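Local coordinates for protein FimX (Pseudomonas aeruginosa PAO1, PDB 3HV8) that is an EAL-domain protein that binds the ligand C2E at one end of a barrel-like fold of strands and helices, at residues 106-111 with 140-145; 172-177 with 192-197; 224-229 with 244-249. All blocks are in the same frame, centred on the assembly; numbering follows the deposited sequence. Where two conformers were deposited one is given.

Contact 1: 106-111 with 140-145; sequences KLFVHL and VFQISE. With C2E (9,9'-[(2R,3R,3aS,5S,7aR,9R,10R,10aS,12S,14aR)-3,5,10,12-tetrahydroxy-5,12-dioxidooctahydro-2H,7H-difuro[3,2-d:3',2'-j][1,3,7,9,2,8]tetraoxadiphosphacyclododecine-2,9-diyl]bis(2-amino-1,9-dihydro-6H-purin-6-one)), chain B.
Q142 and V140 lose the largest areas in this pairing, and both point to the same face of the sheet. Q142 sets CG beside its own backbone N and then runs out extended. This carries its amide to the side chains of F108 and H110. OE1 comes 3.6 Å from F108 CD1, with the amide and the ring planes steeply inclined. NE2 sits over the centre of the H110 ring, 3.3 Å from H110 CE1. It is also hydrogen-bonded to E52, to which H110 NE2 makes a weak hydrogen bond. C2E covers the opposite face of the H110 ring with its C2A, so the imidazole is held between amide and ligand. Water 1 lies at the ring edge, 2.6 Å from H110 ND1.

V140 lies alongside F108 and points the same way. Its CB stands over one face of the phenyl ring, 3.9 Å from the F108 ring centroid, in a CH-pi contact. CG2 also lies by the ring and presses tightly on K106 CD at 3.5 Å. K106 NZ reaches on to Q168.

The two segments are neighbouring parallel strands of the EAL barrel, 105-110 and 139-144. F108 pairs with V140, V109 with F141 and H110 with Q142. V140 N binds L107 O almost straight, and V109 N meets V140 O nearly along its C=O axis. Q142 N approaches V109 O from above the carbonyl plane.

L111 crosses F141 obliquely on the other side of the sheet. L111 CD2 lies 3.8 Å from F141 CD1. L111 N is bonded to Q142 O at 2.9 Å.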
# COMPACT_ATOMS: atom_id res chain seq x y z
N LYS A 106 6.70 -8.87 -5.54
CA LYS A 106 5.95 -7.68 -5.91
C LYS A 106 5.84 -6.82 -4.67
O LYS A 106 5.59 -7.34 -3.58
CB LYS A 106 4.57 -8.11 -6.41
CG LYS A 106 3.68 -6.98 -6.86
CD LYS A 106 2.37 -7.52 -7.45
CE LYS A 106 2.60 -8.22 -8.78
NZ LYS A 106 1.33 -8.31 -9.58
N LEU A 107 6.05 -5.51 -4.81
CA LEU A 107 5.98 -4.60 -3.66
C LEU A 107 4.82 -3.64 -3.78
O LEU A 107 4.60 -3.05 -4.85
CB LEU A 107 7.27 -3.80 -3.52
CG LEU A 107 8.54 -4.58 -3.17
CD1 LEU A 107 9.71 -3.60 -3.01
CD2 LEU A 107 8.33 -5.42 -1.90
N PHE A 108 4.08 -3.48 -2.68
CA PHE A 108 3.00 -2.51 -2.55
C PHE A 108 3.56 -1.28 -1.87
O PHE A 108 4.06 -1.36 -0.73
CB PHE A 108 1.86 -3.10 -1.71
CG PHE A 108 1.05 -4.16 -2.43
CD1 PHE A 108 -0.28 -3.91 -2.78
CD2 PHE A 108 1.60 -5.39 -2.74
CE1 PHE A 108 -1.03 -4.88 -3.43
CE2 PHE A 108 0.85 -6.35 -3.40
CZ PHE A 108 -0.47 -6.09 -3.74
N VAL A 109 3.51 -0.14 -2.56
CA VAL A 109 4.18 1.07 -2.10
C VAL A 109 3.17 2.20 -1.97
O VAL A 109 2.44 2.50 -2.92
CB VAL A 109 5.29 1.48 -3.09
CG1 VAL A 109 5.92 2.82 -2.70
CG2 VAL A 109 6.34 0.38 -3.20
N HIS A 110 3.12 2.83 -0.80
CA HIS A 110 2.21 3.93 -0.55
C HIS A 110 2.58 5.20 -1.30
O HIS A 110 3.77 5.49 -1.51
CB HIS A 110 2.22 4.27 0.94
CG HIS A 110 1.56 3.25 1.81
ND1 HIS A 110 0.19 3.13 1.90
CD2 HIS A 110 2.08 2.33 2.65
CE1 HIS A 110 -0.10 2.17 2.76
NE2 HIS A 110 1.02 1.66 3.23
N LEU A 111 1.56 5.95 -1.71
CA LEU A 111 1.74 7.31 -2.21
C LEU A 111 0.98 8.29 -1.33
O LEU A 111 -0.21 8.07 -1.02
CB LEU A 111 1.23 7.43 -3.65
CG LEU A 111 2.02 6.63 -4.68
CD1 LEU A 111 1.36 6.82 -6.05
CD2 LEU A 111 3.51 7.03 -4.72
N VAL A 140 3.15 -2.19 -7.13
CA VAL A 140 1.75 -1.82 -6.97
C VAL A 140 1.69 -0.57 -6.11
O VAL A 140 2.15 -0.60 -4.96
CB VAL A 140 0.95 -2.92 -6.24
CG1 VAL A 140 -0.53 -2.56 -6.24
CG2 VAL A 140 1.19 -4.31 -6.85
N PHE A 141 1.15 0.51 -6.64
CA PHE A 141 1.05 1.76 -5.87
C PHE A 141 -0.26 1.86 -5.12
O PHE A 141 -1.33 1.61 -5.71
CB PHE A 141 1.27 2.97 -6.78
CG PHE A 141 2.67 3.07 -7.26
CD1 PHE A 141 3.64 3.64 -6.46
CD2 PHE A 141 3.05 2.50 -8.47
CE1 PHE A 141 4.97 3.69 -6.87
CE2 PHE A 141 4.36 2.55 -8.89
CZ PHE A 141 5.33 3.14 -8.08
N GLN A 142 -0.18 2.14 -3.83
CA GLN A 142 -1.36 2.20 -2.98
C GLN A 142 -1.74 3.64 -2.72
O GLN A 142 -0.89 4.47 -2.38
CB GLN A 142 -1.09 1.52 -1.64
CG GLN A 142 -0.58 0.11 -1.76
CD GLN A 142 -0.46 -0.59 -0.42
OE1 GLN A 142 -1.14 -1.58 -0.18
NE2 GLN A 142 0.41 -0.07 0.44
N ILE A 143 -3.02 3.90 -2.88
CA ILE A 143 -3.60 5.19 -2.58
C ILE A 143 -4.73 4.96 -1.57
O ILE A 143 -5.52 4.04 -1.74
CB ILE A 143 -4.19 5.77 -3.89
CG1 ILE A 143 -3.10 5.83 -4.97
CG2 ILE A 143 -4.84 7.13 -3.65
CD1 ILE A 143 -3.61 6.07 -6.41
N SER A 144 -4.82 5.77 -0.52
CA SER A 144 -5.92 5.63 0.43
C SER A 144 -7.25 5.98 -0.22
O SER A 144 -7.32 6.78 -1.16
CB SER A 144 -5.70 6.49 1.68
OG SER A 144 -5.97 7.86 1.38
N GLU A 145 -8.31 5.39 0.31
CA GLU A 145 -9.64 5.70 -0.16
C GLU A 145 -9.93 7.19 -0.03
O GLU A 145 -10.49 7.80 -0.95
CB GLU A 145 -10.69 4.90 0.60
CG GLU A 145 -12.12 5.28 0.22
CD GLU A 145 -13.12 4.33 0.83
OE1 GLU A 145 -13.49 4.49 2.01
OE2 GLU A 145 -13.52 3.39 0.11
P1 C2E B . -1.84 1.86 6.70
O2P C2E B . -2.89 1.38 5.60
O1P C2E B . -2.62 2.08 7.94
O5' C2E B . -0.76 0.77 7.11
C5' C2E B . -1.16 -0.24 8.06
C4' C2E B . -0.76 0.07 9.51
O4' C2E B . -1.14 -1.05 10.35
C3' C2E B . 0.77 0.08 9.52
O3' C2E B . 1.23 1.08 10.44
C2' C2E B . 1.15 -1.36 9.95
O2' C2E B . 2.39 -1.44 10.63
C1' C2E B . -0.00 -1.70 10.89
N9 C2E B . -0.30 -3.12 11.01
C8 C2E B . 0.10 -4.13 10.16
N7 C2E B . -0.50 -5.25 10.50
C5 C2E B . -1.30 -5.01 11.58
C6 C2E B . -2.15 -5.81 12.37
O6 C2E B . -2.36 -7.00 12.12
N1 C2E B . -2.76 -5.22 13.40
C2 C2E B . -2.58 -3.90 13.69
N2 C2E B . -3.25 -3.36 14.76
N3 C2E B . -1.79 -3.14 12.97
C4 C2E B . -1.15 -3.66 11.92
P11 C2E B . 2.43 2.03 9.94
O21 C2E B . 2.81 2.98 11.13
O11 C2E B . 3.54 1.23 9.39
O5A C2E B . 1.80 2.85 8.73
C5A C2E B . 0.70 3.72 8.99
C4A C2E B . 0.36 4.54 7.74
O4A C2E B . 1.49 5.34 7.38
C3A C2E B . 0.05 3.70 6.50
O3A C2E B . -1.31 3.32 6.41
C2A C2E B . 0.32 4.73 5.40
O2A C2E B . -0.77 5.67 5.32
C1A C2E B . 1.51 5.51 5.98
N91 C2E B . 2.74 4.94 5.45
C81 C2E B . 3.50 3.92 5.96
N71 C2E B . 4.52 3.73 5.17
C51 C2E B . 4.51 4.66 4.17
C61 C2E B . 5.35 4.98 3.08
O61 C2E B . 6.33 4.30 2.75
N11 C2E B . 4.95 6.03 2.32
C21 C2E B . 3.82 6.76 2.58
N21 C2E B . 3.47 7.78 1.74
N31 C2E B . 3.02 6.46 3.57
C41 C2E B . 3.37 5.44 4.37
O HOH W 1 -1.85 4.42 0.87
O HOH W 2 -2.92 8.05 -0.32

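Contact 2: 172-177 with 192-197; sequences SQFGCS and IKIDGS. With C2E (9,9'-[(2R,3R,3aS,5S,7aR,9R,10R,10aS,12S,14aR)-3,5,10,12-tetrahydroxy-5,12-dioxidooctahydro-2H,7H-difuro[3,2-d:3',2'-j][1,3,7,9,2,8]tetraoxadiphosphacyclododecine-2,9-diyl]bis(2-amino-1,9-dihydro-6H-purin-6-one)), chain B.
Strands 168-174 and 191-194 are parallel neighbours in the EAL barrel, and here the first turns a corner at Q173. Two backbone hydrogen bonds, both made by F174, follow directly after the corner. F174 N donates to K193 O at 3.0 Å with a nearly straight N-H, and it lies on a lone pair of that oxygen. D195 N returns the bond to F174 O at 2.9 Å, again on a lone pair and in the carbonyl plane.

Q173 N is also near K193 O, but the angle is too poor for a bond. Water 3 accepts the hydrogen bond of Q173 N instead, at 2.8 Å from Q173 N, and donates to I194 O. The water therefore bridges the strands where the turned backbone cannot. G175, C176 and S177 give their N-H groups to the E145 carboxylate.

The long K193 side chain is extended and leads away from the contact. Its NZ is satisfied by a salt bridge to E52 and a hydrogen bond to Q248.

F174 sets CG anti to its backbone N, chi1 -177°. This places I192 CG2 over one face of the ring, offset toward the rim and only 3.3 Å from F174 CG. F181 meets the same ring edge-to-face. Near C2E, Q173 NE2 ends 3.5 Å from the phosphate oxygen O2P of the ligand.

D195 forms an Asx turn. C176 SG lies 3.5 Å from D195 CG. D195 OD2 accepts two bonds, one from S197 N above the carboxylate plane and one from S197 OG, at 2.7 Å from OD2, on its anti lone pair.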
# COMPACT_ATOMS: atom_id res chain seq x y z
N SER A 172 -6.41 1.49 -0.67
CA SER A 172 -6.41 0.95 0.68
C SER A 172 -7.41 1.68 1.56
O SER A 172 -7.98 2.70 1.16
CB SER A 172 -5.02 1.05 1.29
OG SER A 172 -4.60 2.39 1.38
N GLN A 173 -7.63 1.14 2.75
CA GLN A 173 -8.64 1.66 3.67
C GLN A 173 -10.01 1.75 3.02
O GLN A 173 -10.80 2.62 3.33
CB GLN A 173 -8.18 2.99 4.28
CG GLN A 173 -6.93 2.83 5.15
CD GLN A 173 -6.26 4.15 5.53
OE1 GLN A 173 -6.77 5.23 5.24
NE2 GLN A 173 -5.10 4.06 6.16
N PHE A 174 -10.31 0.80 2.15
CA PHE A 174 -11.53 0.85 1.36
C PHE A 174 -12.76 0.48 2.18
O PHE A 174 -12.71 -0.41 3.06
CB PHE A 174 -11.42 -0.14 0.18
CG PHE A 174 -12.61 -0.14 -0.74
CD1 PHE A 174 -12.64 0.70 -1.85
CD2 PHE A 174 -13.67 -1.02 -0.53
CE1 PHE A 174 -13.72 0.69 -2.71
CE2 PHE A 174 -14.77 -1.02 -1.39
CZ PHE A 174 -14.79 -0.17 -2.48
N GLY A 175 -13.86 1.18 1.88
CA GLY A 175 -15.18 0.78 2.34
C GLY A 175 -15.82 1.70 3.36
O GLY A 175 -16.93 1.42 3.83
N CYS A 176 -15.17 2.82 3.65
CA CYS A 176 -15.61 3.71 4.73
C CYS A 176 -16.38 4.92 4.23
O CYS A 176 -17.16 5.51 4.98
CB CYS A 176 -14.42 4.20 5.54
SG CYS A 176 -13.49 2.91 6.36
N SER A 177 -16.17 5.31 2.98
CA SER A 177 -16.89 6.45 2.42
C SER A 177 -18.37 6.07 2.17
O SER A 177 -18.74 4.90 2.30
CB SER A 177 -16.24 6.93 1.13
OG SER A 177 -16.18 5.89 0.18
N ILE A 192 -7.95 -4.11 -4.08
CA ILE A 192 -8.66 -3.25 -3.14
C ILE A 192 -8.44 -3.81 -1.74
O ILE A 192 -8.79 -4.98 -1.45
CB ILE A 192 -10.17 -3.19 -3.43
CG1 ILE A 192 -10.45 -2.60 -4.83
CG2 ILE A 192 -10.88 -2.40 -2.36
CD1 ILE A 192 -10.08 -1.10 -4.96
N LYS A 193 -7.85 -2.98 -0.88
CA LYS A 193 -7.49 -3.41 0.46
C LYS A 193 -8.49 -2.75 1.38
O LYS A 193 -8.55 -1.52 1.47
CB LYS A 193 -6.06 -2.98 0.79
CG LYS A 193 -5.54 -3.48 2.12
CD LYS A 193 -4.06 -3.12 2.25
CE LYS A 193 -3.46 -3.85 3.42
NZ LYS A 193 -2.05 -3.41 3.61
N ILE A 194 -9.31 -3.56 2.03
CA ILE A 194 -10.39 -3.01 2.83
C ILE A 194 -9.89 -2.51 4.19
O ILE A 194 -8.86 -2.95 4.69
CB ILE A 194 -11.57 -3.99 2.99
CG1 ILE A 194 -11.22 -5.14 3.94
CG2 ILE A 194 -12.05 -4.50 1.62
CD1 ILE A 194 -12.44 -5.98 4.33
N ASP A 195 -10.63 -1.57 4.76
CA ASP A 195 -10.26 -0.97 6.03
C ASP A 195 -10.26 -2.02 7.16
O ASP A 195 -11.13 -2.89 7.19
CB ASP A 195 -11.24 0.14 6.38
CG ASP A 195 -10.75 1.00 7.52
OD1 ASP A 195 -9.84 1.81 7.29
OD2 ASP A 195 -11.27 0.84 8.64
N GLY A 196 -9.30 -1.90 8.07
CA GLY A 196 -9.17 -2.83 9.18
C GLY A 196 -10.38 -2.87 10.10
O GLY A 196 -10.59 -3.85 10.83
N SER A 197 -11.18 -1.81 10.08
CA SER A 197 -12.39 -1.77 10.90
C SER A 197 -13.34 -2.93 10.60
O SER A 197 -14.11 -3.36 11.47
CB SER A 197 -13.12 -0.43 10.73
OG SER A 197 -13.58 -0.26 9.40
P1 C2E B . -1.84 1.86 6.70
O2P C2E B . -2.89 1.38 5.60
O1P C2E B . -2.62 2.08 7.94
O5' C2E B . -0.76 0.77 7.11
C5' C2E B . -1.16 -0.24 8.06
C4' C2E B . -0.76 0.07 9.51
O4' C2E B . -1.14 -1.05 10.35
C3' C2E B . 0.77 0.08 9.52
O3' C2E B . 1.23 1.08 10.44
C2' C2E B . 1.15 -1.36 9.95
O2' C2E B . 2.39 -1.44 10.63
C1' C2E B . -0.00 -1.70 10.89
N9 C2E B . -0.30 -3.12 11.01
C8 C2E B . 0.10 -4.13 10.16
N7 C2E B . -0.50 -5.25 10.50
C5 C2E B . -1.30 -5.01 11.58
C6 C2E B . -2.15 -5.81 12.37
O6 C2E B . -2.36 -7.00 12.12
N1 C2E B . -2.76 -5.22 13.40
C2 C2E B . -2.58 -3.90 13.69
N2 C2E B . -3.25 -3.36 14.76
N3 C2E B . -1.79 -3.14 12.97
C4 C2E B . -1.15 -3.66 11.92
P11 C2E B . 2.43 2.03 9.94
O21 C2E B . 2.81 2.98 11.13
O11 C2E B . 3.54 1.23 9.39
O5A C2E B . 1.80 2.85 8.73
C5A C2E B . 0.70 3.72 8.99
C4A C2E B . 0.36 4.54 7.74
O4A C2E B . 1.49 5.34 7.38
C3A C2E B . 0.05 3.70 6.50
O3A C2E B . -1.31 3.32 6.41
C2A C2E B . 0.32 4.73 5.40
O2A C2E B . -0.77 5.67 5.32
C1A C2E B . 1.51 5.51 5.98
N91 C2E B . 2.74 4.94 5.45
C81 C2E B . 3.50 3.92 5.96
N71 C2E B . 4.52 3.73 5.17
C51 C2E B . 4.51 4.66 4.17
C61 C2E B . 5.35 4.98 3.08
O61 C2E B . 6.33 4.30 2.75
N11 C2E B . 4.95 6.03 2.32
C21 C2E B . 3.82 6.76 2.58
N21 C2E B . 3.47 7.78 1.74
N31 C2E B . 3.02 6.46 3.57
C41 C2E B . 3.37 5.44 4.37
O HOH W 3 -6.64 -1.01 4.31

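Contact 3: 224-229 with 244-249; sequences LSIVPF and ATYIQG. With C2E (9,9'-[(2R,3R,3aS,5S,7aR,9R,10R,10aS,12S,14aR)-3,5,10,12-tetrahydroxy-5,12-dioxidooctahydro-2H,7H-difuro[3,2-d:3',2'-j][1,3,7,9,2,8]tetraoxadiphosphacyclododecine-2,9-diyl]bis(2-amino-1,9-dihydro-6H-purin-6-one)), chain B.
A beta-alpha-beta unit, strand 224-227, helix 233-242 and strand 246-247, brings these two segments together as parallel neighbours. S225 and T245 lock the start of the pairing. S225 OG sits in the crowded position between its own backbone N and carbonyl carbon, and from there accepts from T245 N at 3.0 Å. It also bonds to H219. S225 O takes two donors. T245 OG1 reaches S225 O at 2.8 Å on a lone pair, in the carbonyl plane. Y246 N approaches nearly along the C=O axis. The same oxygen lies at the edge of the Y246 ring, in its plane. L224 CB is also near that plane, 4.0 Å from Y246 CE2.

Further along, I226 pairs with Y246 and V227 with I247. Strand 246-247 closes the barrel, since it also pairs antiparallel with strand 33-42. V227 N binds Y246 O at 2.9 Å, and Q248 N binds V227 O less straight, at 142°. Both donors stand above the carbonyl plane. I226 CG1 touches Y246 CB on one face of the sheet, while V227 CG2 meets A244 CB. Helix 233-242 packs on V227 and I247.

At the C-terminal end the segments reach C2E. Water 4 bridges F229 N, as acceptor, and Q248 OE1, as donor. Q248 NE2 is held by E52. F229 places one ring face against a purine of C2E, with CE1 3.3 Å from the exocyclic N2 of the ligand. G249 has a backbone shape that calls for glycine, and its CA lies 3.4 Å from C2E O6.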
# COMPACT_ATOMS: atom_id res chain seq x y z
N LEU A 224 -9.28 -7.72 -6.97
CA LEU A 224 -8.69 -8.61 -5.98
C LEU A 224 -8.80 -8.01 -4.58
O LEU A 224 -8.30 -6.92 -4.34
CB LEU A 224 -7.22 -8.85 -6.30
CG LEU A 224 -6.96 -9.45 -7.69
CD1 LEU A 224 -5.54 -9.20 -8.13
CD2 LEU A 224 -7.26 -10.93 -7.62
N SER A 225 -9.43 -8.72 -3.67
CA SER A 225 -9.57 -8.23 -2.30
C SER A 225 -8.36 -8.56 -1.43
O SER A 225 -7.81 -9.66 -1.50
CB SER A 225 -10.83 -8.81 -1.66
OG SER A 225 -10.84 -10.23 -1.74
N ILE A 226 -7.93 -7.59 -0.64
CA ILE A 226 -6.92 -7.81 0.38
C ILE A 226 -7.55 -7.42 1.71
O ILE A 226 -8.07 -6.31 1.85
CB ILE A 226 -5.66 -6.95 0.17
CG1 ILE A 226 -5.07 -7.18 -1.23
CG2 ILE A 226 -4.66 -7.24 1.28
CD1 ILE A 226 -3.94 -6.19 -1.61
N VAL A 227 -7.52 -8.32 2.69
CA VAL A 227 -8.06 -7.99 4.00
C VAL A 227 -6.95 -7.99 5.03
O VAL A 227 -6.30 -9.02 5.26
CB VAL A 227 -9.15 -8.99 4.44
CG1 VAL A 227 -9.72 -8.57 5.78
CG2 VAL A 227 -10.26 -9.01 3.40
N PRO A 228 -6.69 -6.84 5.63
CA PRO A 228 -5.59 -6.72 6.58
C PRO A 228 -6.05 -6.87 8.03
O PRO A 228 -7.22 -7.17 8.30
CB PRO A 228 -5.12 -5.29 6.33
CG PRO A 228 -6.40 -4.55 6.10
CD PRO A 228 -7.30 -5.53 5.34
N PHE A 229 -5.11 -6.64 8.94
CA PHE A 229 -5.37 -6.69 10.39
C PHE A 229 -5.79 -8.07 10.89
O PHE A 229 -6.53 -8.19 11.87
CB PHE A 229 -6.38 -5.61 10.81
CG PHE A 229 -5.79 -4.22 10.91
CD1 PHE A 229 -5.71 -3.58 12.14
CD2 PHE A 229 -5.31 -3.57 9.79
CE1 PHE A 229 -5.17 -2.30 12.24
CE2 PHE A 229 -4.76 -2.29 9.89
CZ PHE A 229 -4.69 -1.66 11.11
N ALA A 244 -11.92 -13.93 0.55
CA ALA A 244 -10.84 -12.95 0.38
C ALA A 244 -9.72 -13.52 -0.50
O ALA A 244 -9.29 -14.67 -0.30
CB ALA A 244 -10.27 -12.57 1.73
N THR A 245 -9.20 -12.74 -1.45
CA THR A 245 -8.12 -13.28 -2.28
C THR A 245 -6.74 -13.22 -1.60
O THR A 245 -5.88 -14.06 -1.88
CB THR A 245 -8.05 -12.70 -3.71
OG1 THR A 245 -8.35 -11.31 -3.67
CG2 THR A 245 -9.07 -13.39 -4.61
N TYR A 246 -6.55 -12.23 -0.71
CA TYR A 246 -5.32 -12.07 0.04
C TYR A 246 -5.62 -11.60 1.44
O TYR A 246 -6.63 -10.93 1.68
CB TYR A 246 -4.40 -10.99 -0.58
CG TYR A 246 -3.99 -11.21 -2.01
CD1 TYR A 246 -2.78 -11.81 -2.32
CD2 TYR A 246 -4.79 -10.76 -3.06
CE1 TYR A 246 -2.39 -12.01 -3.64
CE2 TYR A 246 -4.41 -10.96 -4.38
CZ TYR A 246 -3.20 -11.56 -4.66
OH TYR A 246 -2.81 -11.75 -5.97
N ILE A 247 -4.72 -11.96 2.36
CA ILE A 247 -4.79 -11.47 3.73
C ILE A 247 -3.42 -10.98 4.22
O ILE A 247 -2.37 -11.29 3.65
CB ILE A 247 -5.37 -12.54 4.69
CG1 ILE A 247 -4.52 -13.81 4.63
CG2 ILE A 247 -6.85 -12.80 4.37
CD1 ILE A 247 -4.95 -14.87 5.67
N GLN A 248 -3.46 -10.18 5.28
CA GLN A 248 -2.27 -9.61 5.87
C GLN A 248 -2.57 -9.36 7.35
O GLN A 248 -3.72 -9.10 7.72
CB GLN A 248 -1.95 -8.28 5.18
CG GLN A 248 -0.58 -7.72 5.52
CD GLN A 248 -0.46 -6.27 5.12
OE1 GLN A 248 -1.35 -5.47 5.38
NE2 GLN A 248 0.65 -5.93 4.49
N GLY A 249 -1.53 -9.44 8.18
CA GLY A 249 -1.70 -9.11 9.59
C GLY A 249 -0.60 -9.65 10.46
O GLY A 249 0.22 -10.46 10.01
P1 C2E B . -1.84 1.86 6.70
O2P C2E B . -2.89 1.38 5.60
O1P C2E B . -2.62 2.08 7.94
O5' C2E B . -0.76 0.77 7.11
C5' C2E B . -1.16 -0.24 8.06
C4' C2E B . -0.76 0.07 9.51
O4' C2E B . -1.14 -1.05 10.35
C3' C2E B . 0.77 0.08 9.52
O3' C2E B . 1.23 1.08 10.44
C2' C2E B . 1.15 -1.36 9.95
O2' C2E B . 2.39 -1.44 10.63
C1' C2E B . -0.00 -1.70 10.89
N9 C2E B . -0.30 -3.12 11.01
C8 C2E B . 0.10 -4.13 10.16
N7 C2E B . -0.50 -5.25 10.50
C5 C2E B . -1.30 -5.01 11.58
C6 C2E B . -2.15 -5.81 12.37
O6 C2E B . -2.36 -7.00 12.12
N1 C2E B . -2.76 -5.22 13.40
C2 C2E B . -2.58 -3.90 13.69
N2 C2E B . -3.25 -3.36 14.76
N3 C2E B . -1.79 -3.14 12.97
C4 C2E B . -1.15 -3.66 11.92
P11 C2E B . 2.43 2.03 9.94
O21 C2E B . 2.81 2.98 11.13
O11 C2E B . 3.54 1.23 9.39
O5A C2E B . 1.80 2.85 8.73
C5A C2E B . 0.70 3.72 8.99
C4A C2E B . 0.36 4.54 7.74
O4A C2E B . 1.49 5.34 7.38
C3A C2E B . 0.05 3.70 6.50
O3A C2E B . -1.31 3.32 6.41
C2A C2E B . 0.32 4.73 5.40
O2A C2E B . -0.77 5.67 5.32
C1A C2E B . 1.51 5.51 5.98
N91 C2E B . 2.74 4.94 5.45
C81 C2E B . 3.50 3.92 5.96
N71 C2E B . 4.52 3.73 5.17
C51 C2E B . 4.51 4.66 4.17
C61 C2E B . 5.35 4.98 3.08
O61 C2E B . 6.33 4.30 2.75
N11 C2E B . 4.95 6.03 2.32
C21 C2E B . 3.82 6.76 2.58
N21 C2E B . 3.47 7.78 1.74
N31 C2E B . 3.02 6.46 3.57
C41 C2E B . 3.37 5.44 4.37
O HOH W 4 -2.39 -5.82 8.07

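All three contacts belong to one curved sheet, and each touches C2E: contact 1 through H110 and L111, contact 2 through Q173 and contact 3 through F229 and G249. Contacts 1 and 2 have centres about 13 Å apart. They join where E145 N meets S172 O at 2.8 Å. Contacts 2 and 3 lie closer, with centres about 11 Å apart. Here I192 N reaches L224 O at 2.8 Å, and K193 NZ reaches Q248 OE1 at 2.8 Å. Contacts 1 and 3 are about 14 Å apart between centres, yet F108 CE1 and I226 CD1 touch at 3.7 Å across the barrel interior. E52 ties all three together through Q142, K193 and Q248. R56, D84 and E231 also bond C2E.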